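Local coordinates for xylan esterase 1 (Thermoanaerobacterium sp. 'JW/SL YS485', PDB 3FCY), which probably removes acetyl groups from xylan and related acetylated substrates, as an alpha/beta-hydrolase esterase of carbohydrate esterase family 7, at residues 255-260 / 265-270; 173-178 / 271-276. All coordinates share one frame; numbering follows the deposited sequence.

Both contacts use helix 267-274: contact 1 its start together with the residues just before it, contact 2 residues 273 and 274 further along. The contact centres lie about 14 Å apart, and they meet where F257 CZ of contact 1 comes within 3.6 Å of F271 CE1 of contact 2. Along the chain, contact 1 is nested inside the loop closed by 173-178 and 271-276. Residues 168-170 serve both: D169 is hydrogen-bonded to Y256 OH, and the carbonyls of L168 and D170 to K273 NZ. Contact 2 is buried, its centre about 14 Å from that of the chain; the centre of contact 1 is about 25 Å away. The side chains of L274 and Y256 are about 10 and 11 Å, respectively, from that of Y117, the predicted substrate-binding residue.

Contact 1. Residues 255-260 / 265-270; sequences DYFRLF and ERENEV
The backbones approach most closely at F257 and E267, their CA atoms 8.3 Å apart, where the last turns of helix 251-260 face the first turn of helix 267-274, with R266 at its N-cap. Both helices belong to the helical insertion between strands 226-230 and 289-295 of the alpha/beta-hydrolase fold; R258 forms a salt bridge with E328 of a neighbouring subunit. V270 meets two rings: with CG1 anti to the backbone N (chi1 173°), CG1 lies 3.7 Å from F257 CZ, while CG2 lies 3.9 Å from Y256 CE2 and close to F257 CE1. F257 also brings its ring edge to E267, with CE1 3.9 Å from E267 CA. Next to these apolar contacts, the R266 chain bends at chi3 and crosses Y256 at about a right angle. Its NH2 donates in the guanidinium plane to Y256 OH at 2.9 Å and to F260 O at 3.1 Å, the latter from well above the carbonyl plane. A water accepts from R266 NE and returns a weak bond to the same carbonyl. Y256 OH is also hydrogen-bonded to D169. Guanidinium and carboxylate would probably polarise the hydroxyl, while the arginine ties one helix end to the next helix.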
# COMPACT_ATOMS: atom_id res chain seq x y z
N ASP A 255 8.38 8.78 -17.72
CA ASP A 255 8.67 7.66 -18.62
C ASP A 255 9.49 8.15 -19.81
O ASP A 255 10.45 7.50 -20.23
CB ASP A 255 7.38 7.03 -19.16
CG ASP A 255 6.57 6.32 -18.08
OD1 ASP A 255 7.09 6.10 -16.97
OD2 ASP A 255 5.40 5.98 -18.37
N TYR A 256 9.10 9.30 -20.35
CA TYR A 256 9.81 9.86 -21.49
C TYR A 256 11.30 10.04 -21.21
O TYR A 256 12.14 9.56 -21.97
CB TYR A 256 9.22 11.21 -21.91
CG TYR A 256 9.96 11.77 -23.09
CD1 TYR A 256 9.68 11.33 -24.39
CD2 TYR A 256 10.99 12.69 -22.92
CE1 TYR A 256 10.42 11.78 -25.48
CE2 TYR A 256 11.74 13.15 -24.00
CZ TYR A 256 11.45 12.69 -25.27
OH TYR A 256 12.19 13.14 -26.34
N PHE A 257 11.62 10.76 -20.14
CA PHE A 257 13.01 10.99 -19.79
C PHE A 257 13.77 9.70 -19.50
O PHE A 257 14.90 9.51 -19.95
CB PHE A 257 13.10 11.93 -18.58
CG PHE A 257 12.97 13.39 -18.94
CD1 PHE A 257 14.01 14.05 -19.58
CD2 PHE A 257 11.80 14.09 -18.66
CE1 PHE A 257 13.89 15.40 -19.94
CE2 PHE A 257 11.66 15.43 -19.02
CZ PHE A 257 12.71 16.08 -19.66
N ARG A 258 13.15 8.80 -18.74
CA ARG A 258 13.78 7.53 -18.41
C ARG A 258 14.20 6.75 -19.65
O ARG A 258 15.27 6.14 -19.69
CB ARG A 258 12.83 6.66 -17.57
CG ARG A 258 12.73 7.07 -16.09
CD ARG A 258 11.64 6.29 -15.36
NE ARG A 258 11.90 4.86 -15.28
CZ ARG A 258 12.63 4.27 -14.33
NH1 ARG A 258 13.18 4.99 -13.37
NH2 ARG A 258 12.80 2.96 -14.35
N LEU A 259 13.36 6.80 -20.68
CA LEU A 259 13.63 6.07 -21.91
C LEU A 259 14.39 6.81 -23.00
O LEU A 259 15.22 6.22 -23.68
CB LEU A 259 12.31 5.59 -22.51
CG LEU A 259 11.48 4.59 -21.70
CD1 LEU A 259 10.07 4.52 -22.28
CD2 LEU A 259 12.15 3.23 -21.72
N PHE A 260 14.12 8.11 -23.15
CA PHE A 260 14.73 8.89 -24.21
C PHE A 260 15.75 9.96 -23.83
O PHE A 260 16.43 10.50 -24.69
CB PHE A 260 13.61 9.51 -25.04
CG PHE A 260 12.63 8.50 -25.57
CD1 PHE A 260 13.00 7.64 -26.60
CD2 PHE A 260 11.38 8.35 -24.98
CE1 PHE A 260 12.12 6.64 -27.04
CE2 PHE A 260 10.50 7.35 -25.41
CZ PHE A 260 10.88 6.49 -26.44
N GLU A 265 19.88 15.49 -20.88
CA GLU A 265 20.74 16.31 -21.72
C GLU A 265 19.92 17.20 -22.64
O GLU A 265 20.44 18.15 -23.22
CB GLU A 265 21.67 15.41 -22.54
CG GLU A 265 22.72 14.70 -21.70
CD GLU A 265 23.58 13.75 -22.51
OE1 GLU A 265 24.66 13.35 -22.00
OE2 GLU A 265 23.19 13.39 -23.64
N ARG A 266 18.63 16.89 -22.77
CA ARG A 266 17.74 17.68 -23.62
C ARG A 266 16.55 18.21 -22.82
O ARG A 266 15.50 18.53 -23.38
CB ARG A 266 17.22 16.81 -24.78
CG ARG A 266 18.33 16.19 -25.62
CD ARG A 266 17.78 15.37 -26.77
NE ARG A 266 17.02 14.20 -26.32
CZ ARG A 266 15.71 14.06 -26.47
NH1 ARG A 266 14.99 15.01 -27.06
NH2 ARG A 266 15.11 12.94 -26.06
N GLU A 267 16.74 18.33 -21.51
CA GLU A 267 15.69 18.80 -20.61
C GLU A 267 15.00 20.10 -21.03
O GLU A 267 13.78 20.14 -21.18
CB GLU A 267 16.26 18.96 -19.20
CG GLU A 267 15.23 19.40 -18.18
CD GLU A 267 15.81 19.44 -16.78
OE1 GLU A 267 16.23 18.37 -16.29
OE2 GLU A 267 15.84 20.53 -16.18
N ASN A 268 15.78 21.16 -21.22
CA ASN A 268 15.20 22.45 -21.60
C ASN A 268 14.44 22.38 -22.92
O ASN A 268 13.38 22.99 -23.05
CB ASN A 268 16.28 23.54 -21.68
CG ASN A 268 15.68 24.91 -21.92
OD1 ASN A 268 14.81 25.37 -21.18
ND2 ASN A 268 16.15 25.59 -22.96
N GLU A 269 14.97 21.64 -23.88
CA GLU A 269 14.31 21.51 -25.17
C GLU A 269 13.00 20.73 -25.03
O GLU A 269 12.01 21.03 -25.70
CB GLU A 269 15.20 20.79 -26.18
CG GLU A 269 16.55 21.44 -26.42
CD GLU A 269 17.31 20.77 -27.55
OE1 GLU A 269 17.36 19.52 -27.56
OE2 GLU A 269 17.84 21.49 -28.42
N VAL A 270 13.01 19.73 -24.17
CA VAL A 270 11.82 18.91 -23.95
C VAL A 270 10.70 19.74 -23.33
O VAL A 270 9.58 19.78 -23.86
CB VAL A 270 12.13 17.70 -23.04
CG1 VAL A 270 10.85 16.97 -22.68
CG2 VAL A 270 13.09 16.76 -23.76
O HOH W 1 18.92 12.69 -24.90

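Contact 2. Residues 173-178 / 271-276; sequences DNMLFR and FTKLGY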
# COMPACT_ATOMS: atom_id res chain seq x y z
N ASP A 173 4.38 20.63 -34.80
CA ASP A 173 3.05 20.74 -35.39
C ASP A 173 2.30 19.41 -35.45
O ASP A 173 1.14 19.37 -35.85
CB ASP A 173 3.13 21.34 -36.80
CG ASP A 173 3.60 22.79 -36.81
OD1 ASP A 173 3.66 23.38 -37.91
OD2 ASP A 173 3.92 23.34 -35.74
N ASN A 174 2.96 18.32 -35.05
CA ASN A 174 2.33 17.00 -35.07
C ASN A 174 2.01 16.47 -33.68
O ASN A 174 1.66 15.30 -33.51
CB ASN A 174 3.21 15.99 -35.81
CG ASN A 174 3.48 16.40 -37.26
OD1 ASN A 174 2.57 16.82 -37.97
ND2 ASN A 174 4.73 16.26 -37.69
N MET A 175 2.14 17.33 -32.67
CA MET A 175 1.85 16.93 -31.30
C MET A 175 0.35 16.72 -31.18
O MET A 175 -0.44 17.59 -31.53
CB MET A 175 2.36 18.00 -30.34
CG MET A 175 3.88 18.06 -30.31
SD MET A 175 4.55 19.44 -29.38
CE MET A 175 4.34 18.86 -27.70
N LEU A 176 -0.05 15.55 -30.68
CA LEU A 176 -1.46 15.21 -30.57
C LEU A 176 -2.35 16.18 -29.79
O LEU A 176 -3.46 16.45 -30.21
CB LEU A 176 -1.63 13.79 -30.00
CG LEU A 176 -3.07 13.30 -29.90
CD1 LEU A 176 -3.74 13.36 -31.27
CD2 LEU A 176 -3.10 11.87 -29.35
N PHE A 177 -1.88 16.70 -28.65
CA PHE A 177 -2.74 17.63 -27.91
C PHE A 177 -2.90 18.95 -28.65
O PHE A 177 -3.76 19.76 -28.31
CB PHE A 177 -2.22 17.87 -26.49
CG PHE A 177 -2.88 17.00 -25.46
CD1 PHE A 177 -4.25 17.09 -25.22
CD2 PHE A 177 -2.14 16.06 -24.74
CE1 PHE A 177 -4.88 16.26 -24.29
CE2 PHE A 177 -2.76 15.23 -23.80
CZ PHE A 177 -4.14 15.33 -23.58
N ARG A 178 -2.07 19.15 -29.67
CA ARG A 178 -2.16 20.36 -30.48
C ARG A 178 -3.44 20.19 -31.31
O ARG A 178 -4.25 21.11 -31.42
CB ARG A 178 -0.92 20.46 -31.37
CG ARG A 178 -0.85 21.67 -32.29
CD ARG A 178 -1.35 21.31 -33.67
NE ARG A 178 -0.78 22.17 -34.71
CZ ARG A 178 -1.10 22.07 -36.00
NH1 ARG A 178 -1.98 21.16 -36.39
NH2 ARG A 178 -0.55 22.89 -36.88
N PHE A 271 11.00 20.41 -22.22
CA PHE A 271 9.98 21.21 -21.56
C PHE A 271 9.56 22.44 -22.37
O PHE A 271 8.43 22.89 -22.26
CB PHE A 271 10.45 21.62 -20.16
CG PHE A 271 10.36 20.50 -19.16
CD1 PHE A 271 11.51 19.90 -18.65
CD2 PHE A 271 9.12 20.01 -18.76
CE1 PHE A 271 11.42 18.84 -17.75
CE2 PHE A 271 9.02 18.95 -17.85
CZ PHE A 271 10.18 18.36 -17.35
N THR A 272 10.47 22.97 -23.18
CA THR A 272 10.13 24.13 -24.01
C THR A 272 9.13 23.67 -25.06
O THR A 272 8.15 24.37 -25.34
CB THR A 272 11.38 24.71 -24.72
OG1 THR A 272 12.29 25.23 -23.74
CG2 THR A 272 10.98 25.82 -25.68
N LYS A 273 9.37 22.50 -25.64
CA LYS A 273 8.48 21.96 -26.65
C LYS A 273 7.11 21.67 -26.03
O LYS A 273 6.07 21.91 -26.65
CB LYS A 273 9.07 20.69 -27.25
CG LYS A 273 8.38 20.25 -28.52
CD LYS A 273 9.22 19.21 -29.24
CE LYS A 273 8.58 18.78 -30.55
NZ LYS A 273 9.45 17.80 -31.26
N LEU A 274 7.11 21.17 -24.80
CA LEU A 274 5.86 20.89 -24.10
C LEU A 274 5.16 22.22 -23.82
O LEU A 274 3.96 22.26 -23.53
CB LEU A 274 6.13 20.16 -22.77
CG LEU A 274 6.58 18.69 -22.87
CD1 LEU A 274 6.92 18.16 -21.49
CD2 LEU A 274 5.48 17.85 -23.51
N GLY A 275 5.92 23.30 -23.91
CA GLY A 275 5.36 24.63 -23.69
C GLY A 275 4.27 24.96 -24.69
O GLY A 275 3.39 25.77 -24.41
N TYR A 276 4.32 24.34 -25.86
CA TYR A 276 3.31 24.58 -26.89
C TYR A 276 1.93 24.13 -26.46
O TYR A 276 0.92 24.68 -26.91
CB TYR A 276 3.68 23.84 -28.18
CG TYR A 276 4.82 24.45 -28.95
CD1 TYR A 276 4.73 25.75 -29.46
CD2 TYR A 276 5.98 23.73 -29.20
CE1 TYR A 276 5.78 26.31 -30.20
CE2 TYR A 276 7.03 24.27 -29.93
CZ TYR A 276 6.92 25.56 -30.43
OH TYR A 276 7.96 26.09 -31.16
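M175 reaches across to K273 and L274 with the last two atoms of its side chain, and the contact is made by van der Waals touch alone. Its CG stands anti to the carbonyl carbon (chi1 -69°) and the next bond runs on extended, but the chain then bends at chi3 (77°), which swings the terminal methyl against the backbone of helix 267-274. CE there lies 3.7 Å from K273 O, and SD lies 4.0 Å from K273 CG. Further along, CE is 4.4 Å from L274 CA and reaches the leucine side chain more loosely, at 4.5 Å from CD2. The K273 carbonyl that CE touches also accepts Y276 N at 3.1 Å. The lysine chain is straight from CG to NZ and passes the thioether at a slant, nearest to it at CG, its ammonium bonding to the main-chain oxygens of L168 and D170. In the alpha/beta-hydrolase fold, M175 is the N-cap residue of helix 176-192, and its own carbonyl accepts R178 N at 2.9 Å. This helix precedes the strand 202-207 leading to S208, the predicted nucleophile. Helix 267-274 belongs instead to the helical excursion between strands 226-230 and 289-295, so the thioether joins this excursion to the start of a helix of the core. L274 continues the packing within the excursion by touching Y237 of helix 237-242. On the other segment, salt bridges from R178 to E60 and from D173 to R56 tie the start of helix 176-192 to helix 50-62.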